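Local coordinates for type III effector HopA1 (Pseudomonas syringae pv. tomato str. DC3000, PDB 4RSX), which is a bacterial effector of the HopA1 family, probably delivered into plant cells by the type III secretion system, at residues 63-68 with 100-105; 96-101 with 140-145. All coordinates share one frame; numbering follows the deposited sequence.

Interaction 1: 63-68 with 100-105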
loop_
_atom_site.group_PDB
_atom_site.type_symbol
_atom_site.label_atom_id
_atom_site.label_comp_id
_atom_site.label_asym_id
_atom_site.label_seq_id
_atom_site.Cartn_x
_atom_site.Cartn_y
_atom_site.Cartn_z
ATOM N N GLY A 63 3.282 21.380 -9.081
ATOM C CA GLY A 63 1.958 21.054 -8.572
ATOM C C GLY A 63 1.945 20.014 -7.465
ATOM O O GLY A 63 0.876 19.550 -7.060
ATOM N N ILE A 64 3.128 19.664 -6.964
ATOM C CA ILE A 64 3.273 18.638 -5.932
ATOM C C ILE A 64 3.746 19.222 -4.599
ATOM O O ILE A 64 4.544 20.163 -4.576
ATOM C CB ILE A 64 4.291 17.581 -6.391
ATOM C CG1 ILE A 64 3.724 16.770 -7.558
ATOM C CG2 ILE A 64 4.734 16.666 -5.234
ATOM C CD1 ILE A 64 2.344 16.172 -7.295
ATOM N N GLU A 65 3.246 18.659 -3.497
ATOM C CA GLU A 65 3.793 18.897 -2.157
ATOM C C GLU A 65 4.116 17.577 -1.451
ATOM O O GLU A 65 3.466 16.551 -1.697
ATOM C CB GLU A 65 2.827 19.740 -1.308
ATOM C CG GLU A 65 2.705 21.182 -1.830
ATOM C CD GLU A 65 1.622 21.991 -1.152
ATOM O OE1 GLU A 65 0.981 21.473 -0.208
ATOM O OE2 GLU A 65 1.410 23.154 -1.573
ATOM N N VAL A 66 5.134 17.600 -0.591
ATOM C CA VAL A 66 5.460 16.438 0.232
ATOM C C VAL A 66 5.301 16.797 1.705
ATOM O O VAL A 66 5.820 17.820 2.169
ATOM C CB VAL A 66 6.906 15.945 -0.014
ATOM C CG1 VAL A 66 7.227 14.760 0.894
ATOM C CG2 VAL A 66 7.113 15.600 -1.480
ATOM N N ARG A 67 4.589 15.957 2.443
ATOM C CA ARG A 67 4.374 16.212 3.855
ATOM C C ARG A 67 4.672 14.957 4.649
ATOM O O ARG A 67 4.370 13.851 4.197
ATOM C CB ARG A 67 2.923 16.633 4.090
ATOM C CG ARG A 67 2.566 17.936 3.415
ATOM C CD ARG A 67 1.107 18.286 3.594
ATOM N NE ARG A 67 0.856 19.675 3.217
ATOM C CZ ARG A 67 -0.349 20.173 2.960
ATOM N NH1 ARG A 67 -1.418 19.389 3.024
ATOM N NH2 ARG A 67 -0.485 21.452 2.635
ATOM N N THR A 68 5.262 15.122 5.830
ATOM C CA THR A 68 5.405 13.996 6.745
ATOM C C THR A 68 4.026 13.533 7.178
ATOM O O THR A 68 3.086 14.335 7.215
ATOM C CB THR A 68 6.249 14.350 7.999
ATOM O OG1 THR A 68 6.323 13.208 8.868
ATOM C CG2 THR A 68 5.649 15.547 8.759
ATOM N N ILE A 100 1.381 14.752 -2.331
ATOM C CA ILE A 100 0.045 15.252 -2.631
ATOM C C ILE A 100 0.079 16.323 -3.716
ATOM O O ILE A 100 1.070 17.055 -3.846
ATOM C CB ILE A 100 -0.634 15.849 -1.374
ATOM C CG1 ILE A 100 0.006 17.185 -1.004
ATOM C CG2 ILE A 100 -0.534 14.889 -0.200
ATOM C CD1 ILE A 100 -0.492 17.732 0.310
ATOM N N PRO A 101 -1.006 16.416 -4.504
ATOM C CA PRO A 101 -1.095 17.536 -5.449
ATOM C C PRO A 101 -1.336 18.802 -4.650
ATOM O O PRO A 101 -1.963 18.731 -3.574
ATOM C CB PRO A 101 -2.339 17.208 -6.277
ATOM C CG PRO A 101 -3.219 16.391 -5.312
ATOM C CD PRO A 101 -2.219 15.574 -4.503
ATOM N N LYS A 102 -0.831 19.924 -5.163
ATOM C CA LYS A 102 -1.019 21.243 -4.563
ATOM C C LYS A 102 -2.499 21.519 -4.285
ATOM O O LYS A 102 -2.873 21.992 -3.205
ATOM C CB LYS A 102 -0.433 22.299 -5.513
ATOM C CG LYS A 102 -0.561 23.751 -5.071
ATOM C CD LYS A 102 0.090 24.659 -6.119
ATOM C CE LYS A 102 -0.280 26.129 -5.932
ATOM N NZ LYS A 102 0.000 26.921 -7.174
ATOM N N HIS A 103 -3.348 21.209 -5.257
ATOM C CA HIS A 103 -4.780 21.371 -5.060
ATOM C C HIS A 103 -5.415 20.033 -4.716
ATOM O O HIS A 103 -5.510 19.141 -5.556
ATOM C CB HIS A 103 -5.432 21.997 -6.294
ATOM C CG HIS A 103 -4.879 23.345 -6.637
ATOM N ND1 HIS A 103 -5.034 24.446 -5.817
ATOM C CD2 HIS A 103 -4.155 23.771 -7.702
ATOM C CE1 HIS A 103 -4.439 25.489 -6.366
ATOM N NE2 HIS A 103 -3.899 25.109 -7.509
ATOM N N GLU A 104 -5.851 19.918 -3.467
ATOM C CA GLU A 104 -6.443 18.695 -2.929
ATOM C C GLU A 104 -7.525 18.088 -3.827
ATOM O O GLU A 104 -8.364 18.803 -4.363
ATOM C CB GLU A 104 -7.017 18.966 -1.530
ATOM C CG GLU A 104 -7.693 17.763 -0.890
ATOM C CD GLU A 104 -8.072 18.004 0.551
ATOM O OE1 GLU A 104 -7.357 17.496 1.439
ATOM O OE2 GLU A 104 -9.081 18.698 0.798
ATOM N N ARG A 105 -7.491 16.766 -3.977
ATOM C CA ARG A 105 -8.507 16.040 -4.733
ATOM C C ARG A 105 -9.379 15.231 -3.772
ATOM O O ARG A 105 -8.857 14.515 -2.925
ATOM C CB ARG A 105 -7.830 15.137 -5.768
ATOM C CG ARG A 105 -6.922 15.920 -6.719
ATOM C CD ARG A 105 -6.063 15.027 -7.590
ATOM N NE ARG A 105 -5.192 15.822 -8.463
ATOM C CZ ARG A 105 -4.022 15.412 -8.943
ATOM N NH1 ARG A 105 -3.569 14.190 -8.648
ATOM N NH2 ARG A 105 -3.306 16.224 -9.724
HETATM O O HOH W 1 -2.346 20.305 -7.803
#
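E65 and I100 form an antiparallel hydrogen-bonded pair between edge strand 64-68 and strand 96-101. The backbone bonds are short: E65 N reaches I100 O at 2.7 Å, and I100 N returns to E65 O at 2.8 Å. Where strand 96-101 ends, K102 N adds a bond to G63 O of 2.6 Å. G63 O also receives a CA-H...O contact from P101 CA, and a water bound by H103 N donates a weak bond to it.

Apolar contact centres on I100. Its CG1 sits between the backbone N and the carbonyl carbon (chi1 72°) and packs against E65 CB at 3.8 Å. Beyond it, CD1 lies over one face of the R67 guanidinium, 3.3 Å from R67 NH1, the two side chains crossing at about a right angle.

Charge acts within strand 64-68: R67 NH2 stands 3.2 Å from E65 OE1, but the oxygen is well out of the guanidinium plane, so no N-H points at it. The like charge of R80 also lies close to R67. The edge strand is thus joined by directional backbone bonds, whereas E65 and R67 attract by charge alone and the I100 methyl lies over the R67 guanidinium.

Interaction 2: 96-101 with 140-145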
loop_
_atom_site.group_PDB
_atom_site.type_symbol
_atom_site.label_atom_id
_atom_site.label_comp_id
_atom_site.label_asym_id
_atom_site.label_seq_id
_atom_site.Cartn_x
_atom_site.Cartn_y
_atom_site.Cartn_z
ATOM N N PHE A 96 6.477 7.580 7.426
ATOM C CA PHE A 96 5.895 7.747 6.093
ATOM C C PHE A 96 5.846 9.202 5.636
ATOM O O PHE A 96 5.652 10.107 6.446
ATOM C CB PHE A 96 4.467 7.212 6.069
ATOM C CG PHE A 96 4.378 5.738 5.864
ATOM C CD1 PHE A 96 4.505 5.193 4.591
ATOM C CD2 PHE A 96 4.156 4.894 6.940
ATOM C CE1 PHE A 96 4.417 3.830 4.400
ATOM C CE2 PHE A 96 4.074 3.524 6.761
ATOM C CZ PHE A 96 4.201 2.990 5.489
ATOM N N TYR A 97 5.988 9.413 4.331
ATOM C CA TYR A 97 5.731 10.715 3.729
ATOM C C TYR A 97 4.603 10.579 2.711
ATOM O O TYR A 97 4.502 9.568 2.012
ATOM C CB TYR A 97 6.988 11.230 3.034
ATOM C CG TYR A 97 8.145 11.489 3.969
ATOM C CD1 TYR A 97 8.417 12.769 4.416
ATOM C CD2 TYR A 97 8.971 10.456 4.399
ATOM C CE1 TYR A 97 9.481 13.029 5.267
ATOM C CE2 TYR A 97 10.034 10.697 5.264
ATOM C CZ TYR A 97 10.280 11.993 5.692
ATOM O OH TYR A 97 11.325 12.271 6.542
ATOM N N ARG A 98 3.741 11.579 2.620
ATOM C CA ARG A 98 2.768 11.551 1.543
ATOM C C ARG A 98 3.156 12.543 0.481
ATOM O O ARG A 98 3.773 13.576 0.765
ATOM C CB ARG A 98 1.326 11.776 2.016
ATOM C CG ARG A 98 1.131 12.942 2.949
ATOM C CD ARG A 98 -0.353 13.131 3.258
ATOM N NE ARG A 98 -0.997 11.892 3.697
ATOM C CZ ARG A 98 -2.312 11.691 3.675
ATOM N NH1 ARG A 98 -3.115 12.647 3.229
ATOM N NH2 ARG A 98 -2.824 10.538 4.093
ATOM N N ILE A 99 2.827 12.183 -0.752
ATOM C CA ILE A 99 3.037 13.026 -1.908
ATOM C C ILE A 99 1.658 13.454 -2.372
ATOM O O ILE A 99 0.846 12.611 -2.759
ATOM C CB ILE A 99 3.666 12.202 -3.022
ATOM C CG1 ILE A 99 4.933 11.510 -2.505
ATOM C CG2 ILE A 99 3.938 13.069 -4.247
ATOM C CD1 ILE A 99 5.433 10.380 -3.423
ATOM N N ILE A 100 1.381 14.752 -2.331
ATOM C CA ILE A 100 0.045 15.252 -2.631
ATOM C C ILE A 100 0.079 16.323 -3.716
ATOM O O ILE A 100 1.070 17.055 -3.846
ATOM C CB ILE A 100 -0.634 15.849 -1.374
ATOM C CG1 ILE A 100 0.006 17.185 -1.004
ATOM C CG2 ILE A 100 -0.534 14.889 -0.200
ATOM C CD1 ILE A 100 -0.492 17.732 0.310
ATOM N N PRO A 101 -1.006 16.416 -4.504
ATOM C CA PRO A 101 -1.095 17.536 -5.449
ATOM C C PRO A 101 -1.336 18.802 -4.650
ATOM O O PRO A 101 -1.963 18.731 -3.574
ATOM C CB PRO A 101 -2.339 17.208 -6.277
ATOM C CG PRO A 101 -3.219 16.391 -5.312
ATOM C CD PRO A 101 -2.219 15.574 -4.503
ATOM N N ILE A 140 -5.579 10.053 -9.246
ATOM C CA ILE A 140 -4.784 9.763 -8.053
ATOM C C ILE A 140 -4.918 10.897 -7.030
ATOM O O ILE A 140 -4.541 12.038 -7.303
ATOM C CB ILE A 140 -3.303 9.566 -8.402
ATOM C CG1 ILE A 140 -3.158 8.538 -9.526
ATOM C CG2 ILE A 140 -2.529 9.088 -7.195
ATOM C CD1 ILE A 140 -1.717 8.308 -9.935
ATOM N N THR A 141 -5.440 10.584 -5.848
ATOM C CA THR A 141 -5.608 11.608 -4.835
ATOM C C THR A 141 -4.308 11.903 -4.096
ATOM O O THR A 141 -4.075 13.053 -3.703
ATOM C CB THR A 141 -6.693 11.243 -3.816
ATOM O OG1 THR A 141 -6.306 10.062 -3.109
ATOM C CG2 THR A 141 -8.020 11.005 -4.515
ATOM N N HIS A 142 -3.486 10.870 -3.886
ATOM C CA HIS A 142 -2.167 11.029 -3.256
ATOM C C HIS A 142 -1.362 9.750 -3.287
ATOM O O HIS A 142 -1.873 8.684 -3.656
ATOM C CB HIS A 142 -2.286 11.459 -1.795
ATOM C CG HIS A 142 -2.990 10.465 -0.923
ATOM N ND1 HIS A 142 -4.296 10.069 -1.144
ATOM C CD2 HIS A 142 -2.584 9.809 0.196
ATOM C CE1 HIS A 142 -4.659 9.211 -0.206
ATOM N NE2 HIS A 142 -3.639 9.032 0.617
ATOM N N GLY A 143 -0.097 9.857 -2.888
ATOM C CA GLY A 143 0.745 8.690 -2.768
ATOM C C GLY A 143 1.398 8.695 -1.411
ATOM O O GLY A 143 1.375 9.714 -0.719
ATOM N N LYS A 144 1.968 7.565 -1.003
ATOM C CA LYS A 144 2.827 7.607 0.175
ATOM C C LYS A 144 4.057 6.733 -0.013
ATOM O O LYS A 144 4.008 5.690 -0.681
ATOM C CB LYS A 144 2.064 7.246 1.470
ATOM C CG LYS A 144 2.049 5.766 1.800
ATOM C CD LYS A 144 1.282 5.413 3.096
ATOM C CE LYS A 144 1.108 3.865 3.166
ATOM N NZ LYS A 144 0.326 3.355 4.359
ATOM N N VAL A 145 5.167 7.178 0.562
ATOM C CA VAL A 145 6.383 6.377 0.576
ATOM C C VAL A 145 6.925 6.314 2.000
ATOM O O VAL A 145 6.890 7.313 2.731
ATOM C CB VAL A 145 7.447 6.931 -0.414
ATOM C CG1 VAL A 145 6.967 6.758 -1.854
ATOM C CG2 VAL A 145 7.723 8.408 -0.139
#
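Two neighbouring strands inside the seven-stranded antiparallel sheet of this alpha/beta protein, 96-101 and 140-146, meet here, and Y97 with V145 and I99 with G143 are their hydrogen-bonded pairs. Y97 N to V145 O measures 2.8 Å and is almost straight at 177°. I99 and G143 exchange both N-H...O bonds.

Between these pairs, R98 and K144 come to 4.2 Å at their CA atoms, with CA-H...O contacts from both. Such alternation sends Y97, I99 and V145 to one face of the sheet, where helix 123-136 packs on I99 and V145; I99 CD1 touches V145 CG1 at 4.2 Å.

R98 and K144 occupy the other face. The extended K144 chain crosses F96 obliquely, bringing K144 CE to 3.5 Å from F96 CE1 and NZ over the ring, offset toward its rim, in a cation-pi contact 4.3 Å from the centroid; D156 also forms a salt bridge with NZ. The R98 chain bends at chi3 (51°), which turns NE; its guanidinium lies against H142, whose CD2 lies 3.9 Å above the guanidinium plane, over its centre. Q69 accepts from R98 NE, T141 OG1 bonds H142 ND1, and Y161 stacks on the H142 ring.

Overall arrangement
From the N terminus, the chain passes three helices before laying down strand 64-68. Interaction 1 closes the loop that then runs through helices 71-75 and 82-88 and returns along strand 96-101. That strand opens the second loop, which takes in strand 111-116 and helix 123-136 before interaction 2 closes it on strand 140-146. The loops follow one another, overlapping at the shared I100 and P101, so strand 96-101 has a partner along each edge. Sheet order therefore matches chain order for these three strands, whereas 111-116 lies farther across the sheet. Beyond the strand pairing, R105 NH1 probably bonds I140 O, and helix 123-136 touches I64, I99 and P101, linking both contacts.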